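Local coordinates for protein rhamnonate dehydratase (Gibberella zeae PH-1, PDB 3FXG) that probably dehydrates rhamnonate in a magnesium-dependent reaction, as a lyase of the enolase superfamily, at residues A[4-9]-A[145-150]; A[9-14]-A[99-104]. All coordinates share one frame; numbering follows the deposited sequence.

Interaction 1 (A[4-9]-A[145-150])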
ATOM      1  N   SER A   4      16.732   6.107 -53.975  1.00 16.49           N
ATOM      2  CA  SER A   4      15.435   5.441 -54.055  1.00 17.31           C
ATOM      3  C   SER A   4      14.319   6.135 -53.283  1.00 15.80           C
ATOM      4  O   SER A   4      13.155   5.758 -53.406  1.00 15.89           O
ATOM      5  CB  SER A   4      15.551   3.990 -53.583  1.00 19.80           C
ATOM      6  OG  SER A   4      16.053   3.926 -52.263  1.00 26.77           O
ATOM      7  N   VAL A   5      14.665   7.145 -52.496  1.00 15.03           N
ATOM      8  CA  VAL A   5      13.662   7.863 -51.721  1.00 15.04           C
ATOM      9  C   VAL A   5      13.809   9.370 -51.839  1.00 17.48           C
ATOM     10  O   VAL A   5      14.811   9.873 -52.342  1.00 16.92           O
ATOM     11  CB  VAL A   5      13.711   7.461 -50.223  1.00 13.53           C
ATOM     12  CG1 VAL A   5      13.242   6.017 -50.066  1.00 11.32           C
ATOM     13  CG2 VAL A   5      15.125   7.621 -49.684  1.00 12.91           C
ATOM     14  N   LYS A   6      12.796  10.081 -51.363  1.00 18.64           N
ATOM     15  CA  LYS A   6      12.768  11.535 -51.420  1.00 21.20           C
ATOM     16  C   LYS A   6      14.002  12.184 -50.803  1.00 22.68           C
ATOM     17  O   LYS A   6      14.467  11.780 -49.733  1.00 22.06           O
ATOM     18  CB  LYS A   6      11.502  12.040 -50.720  1.00 22.00           C
ATOM     19  CG  LYS A   6      11.222  13.525 -50.869  1.00 25.90           C
ATOM     20  CD  LYS A   6       9.936  13.903 -50.140  1.00 26.64           C
ATOM     21  CE  LYS A   6       9.560  15.364 -50.373  1.00 30.25           C
ATOM     22  NZ  LYS A   6      10.644  16.299 -49.951  1.00 31.81           N
ATOM     23  N   ASP A   7      14.541  13.182 -51.496  1.00 24.39           N
ATOM     24  CA  ASP A   7      15.698  13.922 -51.001  1.00 26.60           C
ATOM     25  C   ASP A   7      15.085  15.092 -50.237  1.00 25.47           C
ATOM     26  O   ASP A   7      14.710  16.100 -50.835  1.00 26.91           O
ATOM     27  CB  ASP A   7      16.541  14.447 -52.163  1.00 31.55           C
ATOM     28  CG  ASP A   7      17.820  15.116 -51.698  1.00 35.82           C
ATOM     29  OD1 ASP A   7      18.472  15.791 -52.524  1.00 39.69           O
ATOM     30  OD2 ASP A   7      18.180  14.960 -50.510  1.00 38.07           O
ATOM     31  N   PHE A   8      14.966  14.941 -48.922  1.00 23.31           N
ATOM     32  CA  PHE A   8      14.355  15.961 -48.075  1.00 20.78           C
ATOM     33  C   PHE A   8      15.311  17.102 -47.743  1.00 18.90           C
ATOM     34  O   PHE A   8      16.462  16.871 -47.384  1.00 17.37           O
ATOM     35  CB  PHE A   8      13.860  15.326 -46.773  1.00 19.38           C
ATOM     36  CG  PHE A   8      12.523  15.837 -46.313  1.00 19.19           C
ATOM     37  CD1 PHE A   8      11.347  15.299 -46.823  1.00 17.83           C
ATOM     38  CD2 PHE A   8      12.439  16.862 -45.379  1.00 18.43           C
ATOM     39  CE1 PHE A   8      10.103  15.772 -46.405  1.00 18.40           C
ATOM     40  CE2 PHE A   8      11.200  17.343 -44.956  1.00 18.73           C
ATOM     41  CZ  PHE A   8      10.032  16.796 -45.471  1.00 17.31           C
ATOM     42  N   PRO A   9      14.842  18.353 -47.859  1.00 18.08           N
ATOM     43  CA  PRO A   9      15.706  19.497 -47.552  1.00 18.67           C
ATOM     44  C   PRO A   9      16.086  19.558 -46.072  1.00 18.76           C
ATOM     45  O   PRO A   9      15.278  19.237 -45.201  1.00 19.26           O
ATOM     46  CB  PRO A   9      14.862  20.694 -47.992  1.00 19.44           C
ATOM     47  CG  PRO A   9      13.457  20.216 -47.790  1.00 20.29           C
ATOM     48  CD  PRO A   9      13.514  18.798 -48.315  1.00 19.26           C
ATOM     49  N   GLY A 145       4.982  19.949 -42.849  1.00 12.30           N
ATOM     50  CA  GLY A 145       3.726  19.958 -43.572  1.00 12.62           C
ATOM     51  C   GLY A 145       3.847  20.728 -44.876  1.00 13.31           C
ATOM     52  O   GLY A 145       3.285  20.329 -45.896  1.00 14.42           O
ATOM     53  N   LYS A 146       4.591  21.830 -44.849  1.00 12.68           N
ATOM     54  CA  LYS A 146       4.766  22.647 -46.043  1.00 13.13           C
ATOM     55  C   LYS A 146       5.608  21.952 -47.104  1.00 14.81           C
ATOM     56  O   LYS A 146       5.294  22.025 -48.293  1.00 15.08           O
ATOM     57  CB  LYS A 146       5.369  24.004 -45.664  1.00 12.45           C
ATOM     58  CG  LYS A 146       4.338  24.909 -45.016  1.00 14.52           C
ATOM     59  CD  LYS A 146       4.927  26.164 -44.411  1.00 14.28           C
ATOM     60  CE  LYS A 146       3.811  27.025 -43.836  1.00 16.52           C
ATOM     61  NZ  LYS A 146       4.315  28.221 -43.108  1.00 15.91           N
ATOM     62  N   VAL A 147       6.662  21.261 -46.685  1.00 14.06           N
ATOM     63  CA  VAL A 147       7.503  20.553 -47.642  1.00 15.25           C
ATOM     64  C   VAL A 147       6.717  19.441 -48.338  1.00 15.27           C
ATOM     65  O   VAL A 147       6.841  19.252 -49.548  1.00 14.90           O
ATOM     66  CB  VAL A 147       8.750  19.947 -46.960  1.00 14.98           C
ATOM     67  CG1 VAL A 147       9.522  19.081 -47.956  1.00 16.44           C
ATOM     68  CG2 VAL A 147       9.647  21.067 -46.440  1.00 15.55           C
ATOM     69  N   ARG A 148       5.897  18.719 -47.576  1.00 14.00           N
ATOM     70  CA  ARG A 148       5.097  17.630 -48.133  1.00 15.16           C
ATOM     71  C   ARG A 148       3.763  18.101 -48.696  1.00 14.49           C
ATOM     72  O   ARG A 148       3.029  17.321 -49.297  1.00 15.28           O
ATOM     73  CB  ARG A 148       4.833  16.568 -47.065  1.00 16.77           C
ATOM     74  CG  ARG A 148       6.078  15.826 -46.627  1.00 18.79           C
ATOM     75  CD  ARG A 148       5.779  14.886 -45.489  1.00 20.79           C
ATOM     76  NE  ARG A 148       6.954  14.102 -45.129  1.00 20.88           N
ATOM     77  CZ  ARG A 148       7.241  13.732 -43.888  1.00 21.54           C
ATOM     78  NH1 ARG A 148       6.437  14.083 -42.891  1.00 25.52           N
ATOM     79  NH2 ARG A 148       8.326  13.014 -43.645  1.00 19.31           N
ATOM     80  N   ASN A 149       3.451  19.375 -48.494  1.00 14.65           N
ATOM     81  CA  ASN A 149       2.190  19.943 -48.964  1.00 15.30           C
ATOM     82  C   ASN A 149       1.003  19.223 -48.316  1.00 15.84           C
ATOM     83  O   ASN A 149       0.016  18.901 -48.983  1.00 14.69           O
ATOM     84  CB  ASN A 149       2.082  19.838 -50.488  1.00 16.20           C
ATOM     85  CG  ASN A 149       0.933  20.655 -51.043  1.00 19.22           C
ATOM     86  OD1 ASN A 149       0.341  20.306 -52.067  1.00 24.35           O
ATOM     87  ND2 ASN A 149       0.616  21.758 -50.374  1.00 18.53           N
ATOM     88  N   GLU A 150       1.106  18.971 -47.013  1.00 15.82           N
ATOM     89  CA  GLU A 150       0.043  18.299 -46.268  1.00 14.96           C
ATOM     90  C   GLU A 150      -0.221  19.005 -44.939  1.00 14.17           C
ATOM     91  O   GLU A 150       0.670  19.644 -44.380  1.00 12.90           O
ATOM     92  CB  GLU A 150       0.423  16.837 -45.983  1.00 16.07           C
ATOM     93  CG  GLU A 150       0.488  15.931 -47.209  1.00 16.57           C
ATOM     94  CD  GLU A 150       0.722  14.463 -46.852  1.00 21.54           C
ATOM     95  OE1 GLU A 150      -0.125  13.873 -46.141  1.00 18.16           O
ATOM     96  OE2 GLU A 150       1.753  13.894 -47.283  1.00 19.41           O
TER
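Phe8, in the extended lead-in to the first strand, faces Val147 in the last turn of helix 128-148, and the two backbones come no nearer than 8.3 Å from CA to CA, so side chains alone bridge the gap. Val147 is the centre of the contact. Its CG1 stands anti to the backbone N (chi1 174°) and lies over one face of the Phe8 ring, 3.9 Å from the ring centroid and 29° off the ring normal, a CH-pi contact. The methyl is displaced toward the far end of the ring, and the closest approach is 3.4 Å between Val147 CG1 and Phe8 CZ. Two neighbours meet the same methyl. Pro9 reaches Val147 tip to tip, its CD 4.0 Å from Val147 CG1, and Lys6 brings NZ to 3.6 Å from Val147 CG1 after an extended chain that bends only at chi4.

Arg148 crosses Phe8 at about a right angle, the guanidinium plane turned 62° from that of the ring. Its NE is 3.8 Å from Phe8 CE1, with Phe8 CZ over one face of the guanidinium. The charge of Arg148 is engaged outside this contact, in a salt bridge to Glu150 of the second subunit, and the aromatic contact therefore flanks a subunit interface. Just beyond, Asn149 takes positive phi and Glu150 N returns to Gly145 O at 2.8 Å, while the bond from Asn149 N to Lys146 O is weak. What the N-terminal lead-in packs against is thus a helix C-terminus closed by a Schellman motif.

Interaction 2 (A[9-14]-A[99-104])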
ATOM      1  N   PRO A   9      14.842  18.353 -47.859  1.00 18.08           N
ATOM      2  CA  PRO A   9      15.706  19.497 -47.552  1.00 18.67           C
ATOM      3  C   PRO A   9      16.086  19.558 -46.072  1.00 18.76           C
ATOM      4  O   PRO A   9      15.278  19.237 -45.201  1.00 19.26           O
ATOM      5  CB  PRO A   9      14.862  20.694 -47.992  1.00 19.44           C
ATOM      6  CG  PRO A   9      13.457  20.216 -47.790  1.00 20.29           C
ATOM      7  CD  PRO A   9      13.514  18.798 -48.315  1.00 19.26           C
ATOM      8  N   LYS A  10      17.325  19.955 -45.798  1.00 18.85           N
ATOM      9  CA  LYS A  10      17.821  20.073 -44.429  1.00 18.10           C
ATOM     10  C   LYS A  10      17.528  21.480 -43.905  1.00 17.11           C
ATOM     11  O   LYS A  10      17.148  22.364 -44.669  1.00 16.80           O
ATOM     12  CB  LYS A  10      19.334  19.842 -44.390  1.00 19.68           C
ATOM     13  CG  LYS A  10      19.799  18.464 -44.843  1.00 22.73           C
ATOM     14  CD  LYS A  10      19.341  17.372 -43.892  1.00 24.84           C
ATOM     15  CE  LYS A  10      20.257  16.152 -43.973  1.00 25.83           C
ATOM     16  NZ  LYS A  10      20.341  15.589 -45.349  1.00 26.55           N
ATOM     17  N   ILE A  11      17.704  21.682 -42.601  1.00 15.91           N
ATOM     18  CA  ILE A  11      17.480  22.996 -42.005  1.00 14.81           C
ATOM     19  C   ILE A  11      18.655  23.891 -42.376  1.00 16.09           C
ATOM     20  O   ILE A  11      19.815  23.536 -42.155  1.00 17.21           O
ATOM     21  CB  ILE A  11      17.388  22.921 -40.471  1.00 13.60           C
ATOM     22  CG1 ILE A  11      16.141  22.133 -40.063  1.00 12.49           C
ATOM     23  CG2 ILE A  11      17.362  24.330 -39.885  1.00 13.81           C
ATOM     24  CD1 ILE A  11      16.072  21.836 -38.573  1.00 12.93           C
ATOM     25  N   LYS A  12      18.343  25.055 -42.930  1.00 16.50           N
ATOM     26  CA  LYS A  12      19.358  26.006 -43.359  1.00 17.65           C
ATOM     27  C   LYS A  12      19.574  27.132 -42.357  1.00 17.06           C
ATOM     28  O   LYS A  12      20.715  27.504 -42.067  1.00 17.75           O
ATOM     29  CB  LYS A  12      18.958  26.601 -44.712  1.00 19.72           C
ATOM     30  CG  LYS A  12      19.915  27.656 -45.244  1.00 23.82           C
ATOM     31  CD  LYS A  12      19.428  28.204 -46.576  1.00 26.88           C
ATOM     32  CE  LYS A  12      20.392  29.243 -47.132  1.00 31.18           C
ATOM     33  NZ  LYS A  12      19.967  29.737 -48.476  1.00 32.48           N
ATOM     34  N   ALA A  13      18.483  27.673 -41.826  1.00 15.67           N
ATOM     35  CA  ALA A  13      18.583  28.770 -40.878  1.00 16.04           C
ATOM     36  C   ALA A  13      17.376  28.878 -39.961  1.00 17.28           C
ATOM     37  O   ALA A  13      16.309  28.327 -40.241  1.00 16.49           O
ATOM     38  CB  ALA A  13      18.767  30.084 -41.636  1.00 18.25           C
ATOM     39  N   ILE A  14      17.565  29.586 -38.851  1.00 15.91           N
ATOM     40  CA  ILE A  14      16.492  29.810 -37.898  1.00 16.03           C
ATOM     41  C   ILE A  14      16.521  31.276 -37.491  1.00 16.02           C
ATOM     42  O   ILE A  14      17.582  31.838 -37.216  1.00 17.34           O
ATOM     43  CB  ILE A  14      16.631  28.909 -36.643  1.00 18.06           C
ATOM     44  CG1 ILE A  14      15.478  29.188 -35.675  1.00 17.40           C
ATOM     45  CG2 ILE A  14      17.965  29.150 -35.964  1.00 18.59           C
ATOM     46  CD1 ILE A  14      15.326  28.142 -34.578  1.00 20.70           C
ATOM     47  N   ARG A  99      22.237  25.442 -32.314  1.00 13.59           N
ATOM     48  CA  ARG A  99      23.299  24.475 -32.590  1.00 13.83           C
ATOM     49  C   ARG A  99      22.808  23.072 -32.950  1.00 13.40           C
ATOM     50  O   ARG A  99      23.485  22.342 -33.671  1.00 13.60           O
ATOM     51  CB  ARG A  99      24.247  24.377 -31.388  1.00 15.01           C
ATOM     52  CG  ARG A  99      23.678  23.630 -30.182  1.00 14.86           C
ATOM     53  CD  ARG A  99      24.620  23.740 -28.983  1.00 15.87           C
ATOM     54  NE  ARG A  99      24.640  25.097 -28.437  1.00 15.52           N
ATOM     55  CZ  ARG A  99      25.573  25.561 -27.610  1.00 15.57           C
ATOM     56  NH1 ARG A  99      26.576  24.779 -27.230  1.00 13.97           N
ATOM     57  NH2 ARG A  99      25.505  26.808 -27.164  1.00 12.79           N
ATOM     58  N   PHE A 100      21.640  22.689 -32.445  1.00 11.68           N
ATOM     59  CA  PHE A 100      21.106  21.356 -32.721  1.00 13.98           C
ATOM     60  C   PHE A 100      20.303  21.302 -34.015  1.00 14.09           C
ATOM     61  O   PHE A 100      20.087  20.227 -34.578  1.00 14.21           O
ATOM     62  CB  PHE A 100      20.197  20.912 -31.574  1.00 13.16           C
ATOM     63  CG  PHE A 100      20.848  20.974 -30.228  1.00 13.32           C
ATOM     64  CD1 PHE A 100      21.832  20.059 -29.875  1.00 14.46           C
ATOM     65  CD2 PHE A 100      20.490  21.961 -29.314  1.00 13.69           C
ATOM     66  CE1 PHE A 100      22.453  20.124 -28.629  1.00 15.05           C
ATOM     67  CE2 PHE A 100      21.106  22.035 -28.067  1.00 14.68           C
ATOM     68  CZ  PHE A 100      22.090  21.115 -27.725  1.00 14.00           C
ATOM     69  N   LEU A 101      19.880  22.466 -34.489  1.00 13.79           N
ATOM     70  CA  LEU A 101      19.042  22.544 -35.678  1.00 14.53           C
ATOM     71  C   LEU A 101      19.722  22.742 -37.027  1.00 14.68           C
ATOM     72  O   LEU A 101      19.352  22.094 -38.003  1.00 14.04           O
ATOM     73  CB  LEU A 101      18.010  23.655 -35.480  1.00 14.04           C
ATOM     74  CG  LEU A 101      17.228  23.590 -34.165  1.00 14.79           C
ATOM     75  CD1 LEU A 101      16.426  24.867 -33.987  1.00 13.85           C
ATOM     76  CD2 LEU A 101      16.324  22.366 -34.160  1.00 14.15           C
ATOM     77  N   ILE A 102      20.697  23.643 -37.097  1.00 15.72           N
ATOM     78  CA  ILE A 102      21.357  23.911 -38.372  1.00 15.47           C
ATOM     79  C   ILE A 102      21.979  22.667 -38.997  1.00 14.77           C
ATOM     80  O   ILE A 102      22.778  21.975 -38.368  1.00 15.22           O
ATOM     81  CB  ILE A 102      22.448  25.001 -38.232  1.00 17.10           C
ATOM     82  CG1 ILE A 102      21.873  26.243 -37.541  1.00 16.25           C
ATOM     83  CG2 ILE A 102      22.977  25.380 -39.613  1.00 17.40           C
ATOM     84  CD1 ILE A 102      20.644  26.819 -38.215  1.00 18.11           C
ATOM     85  N   GLY A 103      21.596  22.389 -40.242  1.00 15.93           N
ATOM     86  CA  GLY A 103      22.124  21.236 -40.953  1.00 15.21           C
ATOM     87  C   GLY A 103      21.398  19.928 -40.690  1.00 15.66           C
ATOM     88  O   GLY A 103      21.692  18.913 -41.322  1.00 14.57           O
ATOM     89  N   ALA A 104      20.438  19.945 -39.770  1.00 14.78           N
ATOM     90  CA  ALA A 104      19.689  18.736 -39.426  1.00 14.23           C
ATOM     91  C   ALA A 104      18.520  18.445 -40.358  1.00 13.97           C
ATOM     92  O   ALA A 104      18.014  19.335 -41.040  1.00 14.94           O
ATOM     93  CB  ALA A 104      19.178  18.836 -37.985  1.00 15.05           C
TER
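Ile11 loses more surface to this contact than any other residue, and it is gripped through both backbone and side chain. Its N donates to Ala104 O at 2.8 Å, and its O accepts from Gly103 N at 2.9 Å. The pair of bonds ties the start of strand 11-19 to the loop that follows helix 86-101. The side chain lies against the Leu101 carbonyl: CB and CD1 of Ile11 each stand 3.3 Å from Leu101 O, and the extended branch continues to Leu101 CB at 4.1 Å from Ile11 CD1.

That same carbonyl oxygen accepts from Ala104 N, closing a type II beta turn from Leu101 to Ala104 in which Gly103 has positive phi. The setting is the N-terminal domain of the enolase superfamily, where an antiparallel sheet packs against helices. Here strand 11-19 has a classic beta bulge, Lys12 and Ala13 both facing Glu72 on strand 66-73.

Leu101 points toward the strand, and its CD1 meets Ile14 CD1 at 3.5 Å, the two side chains crossing obliquely. CG1 of Ile14 is anti to its backbone N (chi1 180°), and chi2, also near anti, puts CD1 at Leu101. Leu101 also touches Leu112 of helix 109-119 and Ile136 of helix 128-148. Ile102 starts away from the strand at CB, yet its folded chain (chi1 -52°, chi2 -55°) carries CD1 back over the bulge, 3.9 Å from Ala13 CA.

Overall arrangement
Two ways of joining an N-terminal segment to helical elements are seen within one domain. The first segments of interactions 1 and 2 follow one another and share Pro9, the contact centres lie about 15 Å apart, and in sequence interaction 2 is nested in the loop that interaction 1 closes. Interaction 1 is a surface contact made by side chains alone, aromatic, aliphatic and charged, beside the second subunit. Interaction 2, partly buried, has twice the surface and adds paired backbone hydrogen bonds to an aliphatic cluster. Interaction 1 sets the lead-in against the C-terminal end of helix 128-148; interaction 2 joins the first residues of strand 11-19 to the turn that follows helix 86-101. Helix 128-148 also reaches interaction 2, through Leu140, which touches Ile11.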